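Periplasmic binding protein/LacI transcriptional regulator (Alkaliphilus metalliredigens, PDB 3CTP) is probably a DNA-binding transcriptional repressor of the LacI family whose sensor region binds beta-D-xylulofuranose. Local coordinates at residues A[68-73]-A[93-98]; A[264-269]-A[280-285]; A[276-281]-A[318-323]. All coordinates share one frame; numbering follows the deposited sequence.

Overall arrangement
From the N terminus, contact 1 comes first and closes before the others open: 68-73 meets 93-98 and closes a loop holding helix 73-88, at the outermost strand of the seven-stranded sheet within this chain. Contact 2 opens far down the chain, where 264-269 folds back on 280-285 around the short helix 271-274. Contact 3 begins before contact 2 has closed, 276-281 pairing with 318-323, so the two cross along the chain and share Thr280 and Thr281. Together they join the end of parallel strand 262-264 to strands 281-283 and 311-318. Contacts 1 and 2, centres about 19 Å apart, touch each other and the sugar; contact 3 adjoins contact 2, farther from the sugar.

Contact 1. Residues A[68-73]-A[93-98]; sequences PNISNP and LFLCNT. With XLF (beta-D-xylulofuranose), chain C.
The side-chain nitrogen ND2 of Asn69 comes equally near both ends of the Asn97 amide, 3.0 Å from OD1 and from ND2, a doubtful approach; its sound hydrogen bond is to Asp99 OD1. Pro68 and Asn69 are each deposited in two conformers, so these meetings, and the turn made by Asn69, hold for one copy. Asn97 reaches across with CG anti to its backbone N (chi1 178°), and the two amides meet tip to tip with their planes 79° apart. Asn97 OD1 also takes a weak hydrogen bond from the backbone N of Asp99. The other end of the Asn69 amide is held within its own loop: OD1 accepts Ser71 N at 2.8 Å on a lone pair, in the carbonyl plane and nearly straight at 162°. This Asx turn in this conformer sets which end of the amide faces 93-98. It overlaps a type I turn closed by Asn72 N to Asn69 O, 3.1 Å. Packing between the segments is sparse, with Ile70 CG2 reaching Leu95 CD1 at 4.5 Å and Thr98 OG1 lying 3.7 Å from Pro68 CA. Leu95 also packs on Leu95 of the second subunit, and Phe94 stacks on Phe94 of that subunit, so this strand lies at the dimer interface. At the far end of the loop, Asn72 splits its amide between two tasks. OD1 caps the backbone N of Phe74 at the start of helix 73-88, while ND2 bonds Asp213 and gives a 2.8 Å hydrogen bond to O1 of the xylulofuranose. Strand 62-67, helix 73-88 and strand 92-97 thus form a beta-alpha-beta crossover of the periplasmic-binding-protein fold, with a sugar-binding residue placed at the helix N-cap.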
loop_
_atom_site.group_PDB
_atom_site.type_symbol
_atom_site.label_atom_id
_atom_site.label_comp_id
_atom_site.label_asym_id
_atom_site.label_seq_id
_atom_site.Cartn_x
_atom_site.Cartn_y
_atom_site.Cartn_z
ATOM N N PRO A 68 -9.842 -2.400 -5.375
ATOM C CA PRO A 68 -9.990 -0.937 -5.652
ATOM C C PRO A 68 -8.644 -0.259 -5.833
ATOM O O PRO A 68 -8.299 0.133 -6.943
ATOM C CB PRO A 68 -10.658 -0.380 -4.387
ATOM C CG PRO A 68 -11.475 -1.592 -3.877
ATOM C CD PRO A 68 -10.692 -2.833 -4.242
ATOM N N ASN A 69 -7.918 -0.021 -4.744
ATOM C CA ASN A 69 -6.469 0.183 -4.931
ATOM C C ASN A 69 -5.636 -0.336 -3.815
ATOM O O ASN A 69 -5.996 -0.227 -2.645
ATOM C CB ASN A 69 -6.095 1.628 -5.283
ATOM C CG ASN A 69 -4.800 1.699 -6.062
ATOM O OD1 ASN A 69 -3.718 1.537 -5.507
ATOM N ND2 ASN A 69 -4.907 1.875 -7.368
ATOM N N ILE A 70 -4.524 -0.967 -4.193
ATOM C CA ILE A 70 -3.623 -1.585 -3.182
ATOM C C ILE A 70 -2.838 -0.506 -2.456
ATOM O O ILE A 70 -2.155 -0.795 -1.441
ATOM C CB ILE A 70 -2.621 -2.646 -3.740
ATOM C CG1 ILE A 70 -1.824 -2.089 -4.917
ATOM C CG2 ILE A 70 -3.351 -3.970 -4.075
ATOM C CD1 ILE A 70 -0.696 -2.994 -5.385
ATOM N N SER A 71 -2.976 0.726 -2.939
ATOM C CA SER A 71 -2.527 1.903 -2.115
ATOM C C SER A 71 -3.239 2.079 -0.777
ATOM O O SER A 71 -2.694 2.690 0.140
ATOM C CB SER A 71 -2.592 3.217 -2.851
ATOM O OG SER A 71 -3.888 3.783 -2.818
ATOM N N ASN A 72 -4.429 1.509 -0.636
ATOM C CA ASN A 72 -5.036 1.422 0.705
ATOM C C ASN A 72 -4.494 0.183 1.413
ATOM O O ASN A 72 -4.647 -0.933 0.910
ATOM C CB ASN A 72 -6.561 1.334 0.524
ATOM C CG ASN A 72 -7.294 1.208 1.837
ATOM O OD1 ASN A 72 -6.711 0.864 2.885
ATOM N ND2 ASN A 72 -8.608 1.507 1.802
ATOM N N PRO A 73 -3.795 0.387 2.537
ATOM C CA PRO A 73 -3.196 -0.728 3.262
ATOM C C PRO A 73 -4.133 -1.887 3.461
ATOM O O PRO A 73 -3.717 -3.032 3.386
ATOM C CB PRO A 73 -2.842 -0.095 4.620
ATOM C CG PRO A 73 -2.409 1.286 4.219
ATOM C CD PRO A 73 -3.464 1.688 3.174
ATOM N N LEU A 93 -2.720 -15.915 -8.127
ATOM C CA LEU A 93 -3.619 -14.765 -8.286
ATOM C C LEU A 93 -3.026 -13.741 -9.277
ATOM O O LEU A 93 -1.819 -13.504 -9.281
ATOM C CB LEU A 93 -3.732 -13.998 -6.973
ATOM C CG LEU A 93 -4.552 -14.455 -5.797
ATOM C CD1 LEU A 93 -4.560 -13.312 -4.777
ATOM C CD2 LEU A 93 -5.950 -14.752 -6.268
ATOM N N PHE A 94 -3.888 -13.146 -10.089
ATOM C CA PHE A 94 -3.576 -11.908 -10.811
ATOM C C PHE A 94 -4.318 -10.802 -10.080
ATOM O O PHE A 94 -5.527 -10.931 -9.850
ATOM C CB PHE A 94 -4.118 -11.948 -12.239
ATOM C CG PHE A 94 -3.356 -12.844 -13.180
ATOM C CD1 PHE A 94 -2.008 -13.043 -13.022
ATOM C CD2 PHE A 94 -3.996 -13.421 -14.252
ATOM C CE1 PHE A 94 -1.291 -13.863 -13.919
ATOM C CE2 PHE A 94 -3.305 -14.214 -15.137
ATOM C CZ PHE A 94 -1.968 -14.449 -14.965
ATOM N N LEU A 95 -3.643 -9.720 -9.710
ATOM C CA LEU A 95 -4.334 -8.587 -9.085
ATOM C C LEU A 95 -4.638 -7.545 -10.130
ATOM O O LEU A 95 -3.788 -7.244 -10.971
ATOM C CB LEU A 95 -3.475 -7.912 -8.020
ATOM C CG LEU A 95 -2.800 -8.797 -7.006
ATOM C CD1 LEU A 95 -2.113 -7.859 -5.964
ATOM C CD2 LEU A 95 -3.828 -9.657 -6.330
ATOM N N CYS A 96 -5.850 -6.989 -10.069
ATOM C CA CYS A 96 -6.315 -6.011 -11.049
ATOM C C CYS A 96 -6.825 -4.813 -10.302
ATOM O O CYS A 96 -7.699 -4.899 -9.457
ATOM C CB CYS A 96 -7.468 -6.601 -11.873
ATOM S SG CYS A 96 -6.971 -8.078 -12.838
ATOM N N ASN A 97 -6.267 -3.667 -10.656
ATOM C CA ASN A 97 -6.522 -2.459 -9.987
ATOM C C ASN A 97 -7.772 -1.766 -10.585
ATOM O O ASN A 97 -7.696 -1.276 -11.700
ATOM C CB ASN A 97 -5.304 -1.605 -10.340
ATOM C CG ASN A 97 -5.383 -0.274 -9.779
ATOM O OD1 ASN A 97 -6.387 0.063 -9.183
ATOM N ND2 ASN A 97 -4.325 0.524 -9.948
ATOM N N THR A 98 -8.913 -1.736 -9.890
ATOM C CA THR A 98 -10.110 -1.115 -10.557
ATOM C C THR A 98 -10.325 0.339 -10.186
ATOM O O THR A 98 -11.110 1.041 -10.837
ATOM C CB THR A 98 -11.418 -1.855 -10.260
ATOM O OG1 THR A 98 -11.684 -1.759 -8.863
ATOM C CG2 THR A 98 -11.356 -3.317 -10.716
HETATM O O4 XLF C . -15.270 -0.153 1.529
HETATM C C4 XLF C . -14.703 -0.031 2.835
HETATM C C5 XLF C . -14.085 1.356 2.937
HETATM O O5 XLF C . -12.667 1.159 2.915
HETATM C C3 XLF C . -13.531 -0.983 3.007
HETATM O O3 XLF C . -13.855 -2.070 3.884
HETATM C C2 XLF C . -12.492 -0.075 3.606
HETATM O O2 XLF C . -12.739 0.132 5.012
HETATM C C1 XLF C . -11.078 -0.568 3.375
HETATM O O1 XLF C . -10.150 0.412 3.865
#

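Contact 2. Residues A[264-269]-A[280-285]; sequences IGFDNS and TTINQP. With XLF (beta-D-xylulofuranose), chain C.
Asp267 and Gln284 turn their side chains alike, each with CG anti to its carbonyl carbon and beside its backbone N (chi1 -75° and -67°), and Gln284 runs on extended beyond CG. They end side by side, Gln284 NE2 giving a 2.8 Å hydrogen bond to Asp267 OD1 on the anti side, 35° out of the carboxylate plane. Both then turn to the sugar. Asp267 OD1 receives O2 of the xylulofuranose at 2.6 Å, and OD2 receives O1 at the same separation. Gln284 NE2 also bonds sugar O3 at 3.0 Å, while Ser154 holds OE1 and so fixes the flip of the amide. Phe266 lies beside this pair, its ring edge turned to Gln284 CG, and Ile282 CB sits over one face of the ring, 3.8 Å from the centroid in a CH-pi contact. Arg190, which also hydrogen-bonds the sugar, makes a cation-pi contact with the ring. Backbone bonds link the segments at intervals. Gly265 N meets Thr280 O, Asp267 N meets Ile282 O at 2.7 Å, and Gln284 N meets Asp267 O from above the carbonyl plane. Between the first two bonds, Gly265 O and Ile282 N, both buried, stand 3.7 Å apart, and neither has a hydrogen-bond partner in the model. Further out, Asn268 ND2 bonds Asn283 OD1 at 2.9 Å, and Asn268 OD1 is taken by Arg320. Thr281 OG1 accepts a weak bond from Asn268 N, its stronger partner being Asp240. The paired carboxylate and amide, gripping neighbouring sugar hydroxyls beside an aromatic ring, form one wall of a sugar pocket of the kind found in periplasmic binding proteins and LacI-family sensors.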
loop_
_atom_site.group_PDB
_atom_site.type_symbol
_atom_site.label_atom_id
_atom_site.label_comp_id
_atom_site.label_asym_id
_atom_site.label_seq_id
_atom_site.Cartn_x
_atom_site.Cartn_y
_atom_site.Cartn_z
ATOM N N ILE A 264 -11.595 7.626 16.040
ATOM C CA ILE A 264 -11.672 6.184 15.800
ATOM C C ILE A 264 -11.798 5.963 14.294
ATOM O O ILE A 264 -12.532 6.697 13.622
ATOM C CB ILE A 264 -12.843 5.549 16.572
ATOM C CG1 ILE A 264 -12.951 4.040 16.281
ATOM C CG2 ILE A 264 -14.151 6.270 16.266
ATOM C CD1 ILE A 264 -13.843 3.326 17.287
ATOM N N GLY A 265 -11.059 4.985 13.760
ATOM C CA GLY A 265 -11.145 4.631 12.326
ATOM C C GLY A 265 -11.900 3.329 12.100
ATOM O O GLY A 265 -12.775 2.947 12.897
ATOM N N PHE A 266 -11.559 2.634 11.003
ATOM C CA PHE A 266 -12.141 1.330 10.739
ATOM C C PHE A 266 -11.187 0.565 9.849
ATOM O O PHE A 266 -10.682 1.130 8.880
ATOM C CB PHE A 266 -13.476 1.489 9.984
ATOM C CG PHE A 266 -14.462 0.349 10.192
ATOM C CD1 PHE A 266 -15.582 0.534 11.002
ATOM C CD2 PHE A 266 -14.320 -0.851 9.517
ATOM C CE1 PHE A 266 -16.517 -0.488 11.172
ATOM C CE2 PHE A 266 -15.242 -1.878 9.687
ATOM C CZ PHE A 266 -16.347 -1.693 10.530
ATOM N N ASP A 267 -10.970 -0.706 10.187
ATOM C CA ASP A 267 -10.244 -1.714 9.398
ATOM C C ASP A 267 -9.276 -2.528 10.271
ATOM O O ASP A 267 -9.126 -3.728 10.079
ATOM C CB ASP A 267 -9.336 -1.142 8.310
ATOM C CG ASP A 267 -10.089 -0.628 7.095
ATOM O OD1 ASP A 267 -11.272 -1.006 6.875
ATOM O OD2 ASP A 267 -9.439 0.123 6.319
ATOM N N ASN A 268 -8.555 -1.834 11.147
ATOM C CA ASN A 268 -7.312 -2.383 11.713
ATOM C C ASN A 268 -6.346 -2.768 10.597
ATOM O O ASN A 268 -5.817 -3.884 10.572
ATOM C CB ASN A 268 -7.568 -3.591 12.619
ATOM C CG ASN A 268 -6.346 -3.918 13.476
ATOM O OD1 ASN A 268 -5.449 -3.085 13.627
ATOM N ND2 ASN A 268 -6.298 -5.143 14.021
ATOM N N SER A 269 -6.096 -1.823 9.696
ATOM C CA SER A 269 -5.002 -2.003 8.741
ATOM C C SER A 269 -3.673 -1.464 9.322
ATOM O O SER A 269 -3.642 -0.791 10.374
ATOM C CB SER A 269 -5.320 -1.318 7.412
ATOM O OG SER A 269 -5.322 0.094 7.566
ATOM N N THR A 280 -7.196 4.020 17.505
ATOM C CA THR A 280 -8.320 3.176 17.898
ATOM C C THR A 280 -9.155 2.886 16.659
ATOM O O THR A 280 -9.366 3.774 15.813
ATOM C CB THR A 280 -9.171 3.902 18.926
ATOM O OG1 THR A 280 -8.381 4.084 20.106
ATOM C CG2 THR A 280 -10.443 3.110 19.246
ATOM N N THR A 281 -9.616 1.653 16.528
ATOM C CA THR A 281 -10.241 1.269 15.259
ATOM C C THR A 281 -11.158 0.076 15.469
ATOM O O THR A 281 -11.274 -0.446 16.573
ATOM C CB THR A 281 -9.154 0.970 14.189
ATOM O OG1 THR A 281 -9.765 0.770 12.901
ATOM C CG2 THR A 281 -8.360 -0.276 14.588
ATOM N N ILE A 282 -11.855 -0.308 14.413
ATOM C CA ILE A 282 -12.690 -1.493 14.416
ATOM C C ILE A 282 -12.006 -2.505 13.509
ATOM O O ILE A 282 -11.712 -2.242 12.337
ATOM C CB ILE A 282 -14.087 -1.211 13.825
ATOM C CG1 ILE A 282 -14.773 -0.043 14.561
ATOM C CG2 ILE A 282 -14.951 -2.486 13.881
ATOM C CD1 ILE A 282 -15.041 -0.317 16.066
ATOM N N ASN A 283 -11.730 -3.676 14.059
ATOM C CA ASN A 283 -11.069 -4.732 13.318
ATOM C C ASN A 283 -11.939 -5.395 12.269
ATOM O O ASN A 283 -12.999 -5.923 12.603
ATOM C CB ASN A 283 -10.640 -5.832 14.312
ATOM C CG ASN A 283 -9.790 -6.904 13.671
ATOM O OD1 ASN A 283 -8.618 -6.661 13.347
ATOM N ND2 ASN A 283 -10.360 -8.112 13.500
ATOM N N GLN A 284 -11.477 -5.413 11.008
ATOM C CA GLN A 284 -12.000 -6.384 10.035
ATOM C C GLN A 284 -11.136 -7.625 10.038
ATOM O O GLN A 284 -9.894 -7.515 9.982
ATOM C CB GLN A 284 -11.974 -5.808 8.612
ATOM C CG GLN A 284 -12.914 -4.653 8.390
ATOM C CD GLN A 284 -13.210 -4.473 6.914
ATOM O OE1 GLN A 284 -13.864 -5.315 6.315
ATOM N NE2 GLN A 284 -12.773 -3.344 6.328
ATOM N N PRO A 285 -11.760 -8.812 10.136
ATOM C CA PRO A 285 -10.958 -10.023 10.329
ATOM C C PRO A 285 -10.435 -10.545 9.004
ATOM O O PRO A 285 -11.055 -11.409 8.361
ATOM C CB PRO A 285 -11.950 -11.014 10.949
ATOM C CG PRO A 285 -13.307 -10.570 10.414
ATOM C CD PRO A 285 -13.209 -9.043 10.309
HETATM O O4 XLF C . -15.270 -0.153 1.529
HETATM C C4 XLF C . -14.703 -0.031 2.835
HETATM C C5 XLF C . -14.085 1.356 2.937
HETATM O O5 XLF C . -12.667 1.159 2.915
HETATM C C3 XLF C . -13.531 -0.983 3.007
HETATM O O3 XLF C . -13.855 -2.070 3.884
HETATM C C2 XLF C . -12.492 -0.075 3.606
HETATM O O2 XLF C . -12.739 0.132 5.012
HETATM C C1 XLF C . -11.078 -0.568 3.375
HETATM O O1 XLF C . -10.150 0.412 3.865
HETATM O O HOH W 1 -7.414 -6.270 9.892
#

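Contact 3. Residues A[276-281]-A[318-323]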
loop_
_atom_site.group_PDB
_atom_site.type_symbol
_atom_site.label_atom_id
_atom_site.label_comp_id
_atom_site.label_asym_id
_atom_site.label_seq_id
_atom_site.Cartn_x
_atom_site.Cartn_y
_atom_site.Cartn_z
ATOM N N TYR A 276 1.176 7.642 14.888
ATOM C CA TYR A 276 1.245 8.036 16.312
ATOM C C TYR A 276 0.480 9.323 16.604
ATOM O O TYR A 276 0.588 10.301 15.860
ATOM C CB TYR A 276 2.719 8.221 16.692
ATOM C CG TYR A 276 2.957 8.749 18.085
ATOM C CD1 TYR A 276 3.426 7.916 19.089
ATOM C CD2 TYR A 276 2.723 10.080 18.391
ATOM C CE1 TYR A 276 3.649 8.390 20.375
ATOM C CE2 TYR A 276 2.945 10.568 19.673
ATOM C CZ TYR A 276 3.409 9.714 20.658
ATOM O OH TYR A 276 3.634 10.192 21.930
ATOM N N PRO A 277 -0.328 9.327 17.670
ATOM C CA PRO A 277 -0.569 8.160 18.510
ATOM C C PRO A 277 -1.261 7.075 17.692
ATOM O O PRO A 277 -1.889 7.381 16.678
ATOM C CB PRO A 277 -1.497 8.693 19.611
ATOM C CG PRO A 277 -2.103 9.920 19.065
ATOM C CD PRO A 277 -1.155 10.484 18.057
ATOM N N SER A 278 -1.134 5.824 18.130
ATOM C CA SER A 278 -1.736 4.713 17.406
ATOM C C SER A 278 -3.262 4.793 17.455
ATOM O O SER A 278 -3.838 5.274 18.420
ATOM C CB SER A 278 -1.258 3.385 17.958
ATOM O OG SER A 278 -1.522 3.355 19.366
ATOM N N LEU A 279 -3.892 4.288 16.396
ATOM C CA LEU A 279 -5.288 4.583 16.093
ATOM C C LEU A 279 -6.267 3.563 16.673
ATOM O O LEU A 279 -6.209 2.378 16.347
ATOM C CB LEU A 279 -5.448 4.588 14.561
ATOM C CG LEU A 279 -6.835 4.848 13.988
ATOM C CD1 LEU A 279 -7.332 6.226 14.345
ATOM C CD2 LEU A 279 -6.731 4.729 12.478
ATOM N N THR A 280 -7.196 4.020 17.505
ATOM C CA THR A 280 -8.320 3.176 17.898
ATOM C C THR A 280 -9.155 2.886 16.659
ATOM O O THR A 280 -9.366 3.774 15.813
ATOM C CB THR A 280 -9.171 3.902 18.926
ATOM O OG1 THR A 280 -8.381 4.084 20.106
ATOM C CG2 THR A 280 -10.443 3.110 19.246
ATOM N N THR A 281 -9.616 1.653 16.528
ATOM C CA THR A 281 -10.241 1.269 15.259
ATOM C C THR A 281 -11.158 0.076 15.469
ATOM O O THR A 281 -11.274 -0.446 16.573
ATOM C CB THR A 281 -9.154 0.970 14.189
ATOM O OG1 THR A 281 -9.765 0.770 12.901
ATOM C CG2 THR A 281 -8.360 -0.276 14.588
ATOM N N ILE A 318 -10.759 -2.247 18.645
ATOM C CA ILE A 318 -9.342 -2.308 19.032
ATOM C C ILE A 318 -8.998 -0.953 19.651
ATOM O O ILE A 318 -8.924 0.064 18.945
ATOM C CB ILE A 318 -8.424 -2.540 17.812
ATOM C CG1 ILE A 318 -8.865 -3.770 17.017
ATOM C CG2 ILE A 318 -6.938 -2.612 18.252
ATOM C CD1 ILE A 318 -8.764 -5.063 17.765
ATOM N N GLU A 319 -8.853 -0.903 20.973
ATOM C CA GLU A 319 -8.618 0.378 21.644
ATOM C C GLU A 319 -7.135 0.688 21.642
ATOM O O GLU A 319 -6.344 -0.133 22.095
ATOM C CB GLU A 319 -9.100 0.319 23.112
ATOM C CG GLU A 319 -10.592 0.339 23.293
ATOM C CD GLU A 319 -10.973 0.552 24.764
ATOM O OE1 GLU A 319 -10.662 1.637 25.331
ATOM O OE2 GLU A 319 -11.579 -0.373 25.340
ATOM N N ARG A 320 -6.764 1.859 21.120
ATOM C CA ARG A 320 -5.384 2.297 21.128
ATOM C C ARG A 320 -5.294 3.704 21.715
ATOM O O ARG A 320 -5.967 3.989 22.708
ATOM C CB ARG A 320 -4.781 2.221 19.736
ATOM C CG ARG A 320 -4.833 0.818 19.136
ATOM C CD ARG A 320 -3.881 0.733 17.969
ATOM N NE ARG A 320 -3.788 -0.608 17.395
ATOM C CZ ARG A 320 -4.208 -0.917 16.169
ATOM N NH1 ARG A 320 -4.802 0.002 15.395
ATOM N NH2 ARG A 320 -4.027 -2.148 15.717
ATOM N N GLU A 321 -4.445 4.559 21.152
ATOM C CA GLU A 321 -4.083 5.799 21.849
ATOM C C GLU A 321 -4.868 7.035 21.424
ATOM O O GLU A 321 -4.767 8.086 22.075
ATOM C CB GLU A 321 -2.575 6.078 21.692
ATOM C CG GLU A 321 -1.646 5.067 22.378
ATOM C CD GLU A 321 -0.183 5.210 21.931
ATOM O OE1 GLU A 321 0.077 5.677 20.798
ATOM O OE2 GLU A 321 0.719 4.846 22.715
ATOM N N THR A 322 -5.660 6.936 20.346
ATOM C CA THR A 322 -6.425 8.110 19.912
ATOM C C THR A 322 -7.793 8.269 20.592
ATOM O O THR A 322 -8.550 9.199 20.271
ATOM C CB THR A 322 -6.629 8.108 18.389
ATOM O OG1 THR A 322 -7.286 6.899 18.038
ATOM C CG2 THR A 322 -5.271 8.151 17.674
ATOM N N THR A 323 -8.124 7.359 21.510
ATOM C CA THR A 323 -9.266 7.581 22.405
ATOM C C THR A 323 -8.746 7.414 23.822
ATOM O O THR A 323 -7.733 6.744 24.044
ATOM C CB THR A 323 -10.427 6.605 22.138
ATOM O OG1 THR A 323 -9.938 5.253 22.169
ATOM C CG2 THR A 323 -11.009 6.878 20.770
#
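Thr280 sits in the tight part of this contact, met by Arg320, Thr322 and Thr323. Its OG1 accepts Arg320 N at 2.9 Å and donates to Thr323 OG1 at 2.8 Å, while its backbone N bonds Thr322 OG1. Those last two hydroxyls are tied onward, Thr322 OG1 to Ile263 O and Thr323 OG1 to His166. Buried Ser278 is held at both ends of its backbone, its N giving a bond to Glu321 OE1 and its O accepting Glu321 N, each 2.9 Å. Thr281 and Ile318 continue as an antiparallel hydrogen-bonded pair, Ile318 N to Thr281 O being 2.8 Å. Arg320, extended from CG to NE, brings NH1 to Leu279 O at 2.9 Å; NH1 lies in the carbonyl plane, whereas Leu279 O is 19° out of the guanidinium plane. NH2 bonds Asn268 OD1, and Ile318 CG2 lies over one face of the group. An alanine here would probably leave Leu279 O and Asn268 OD1 without their guanidinium partner. The solvent side is looser: exposed Glu321 packs its CB on CB of cis-Pro277, 3.5 Å, and exposed Tyr276 only brushes its carboxylate and packs on Lys251 of the second subunit. On the inner side Pro277, Leu279 and Thr322 rest against helix 240-252, Leu279 and Thr280 also touch strand 262-264, and Thr280 meets helix 156-169 through His166.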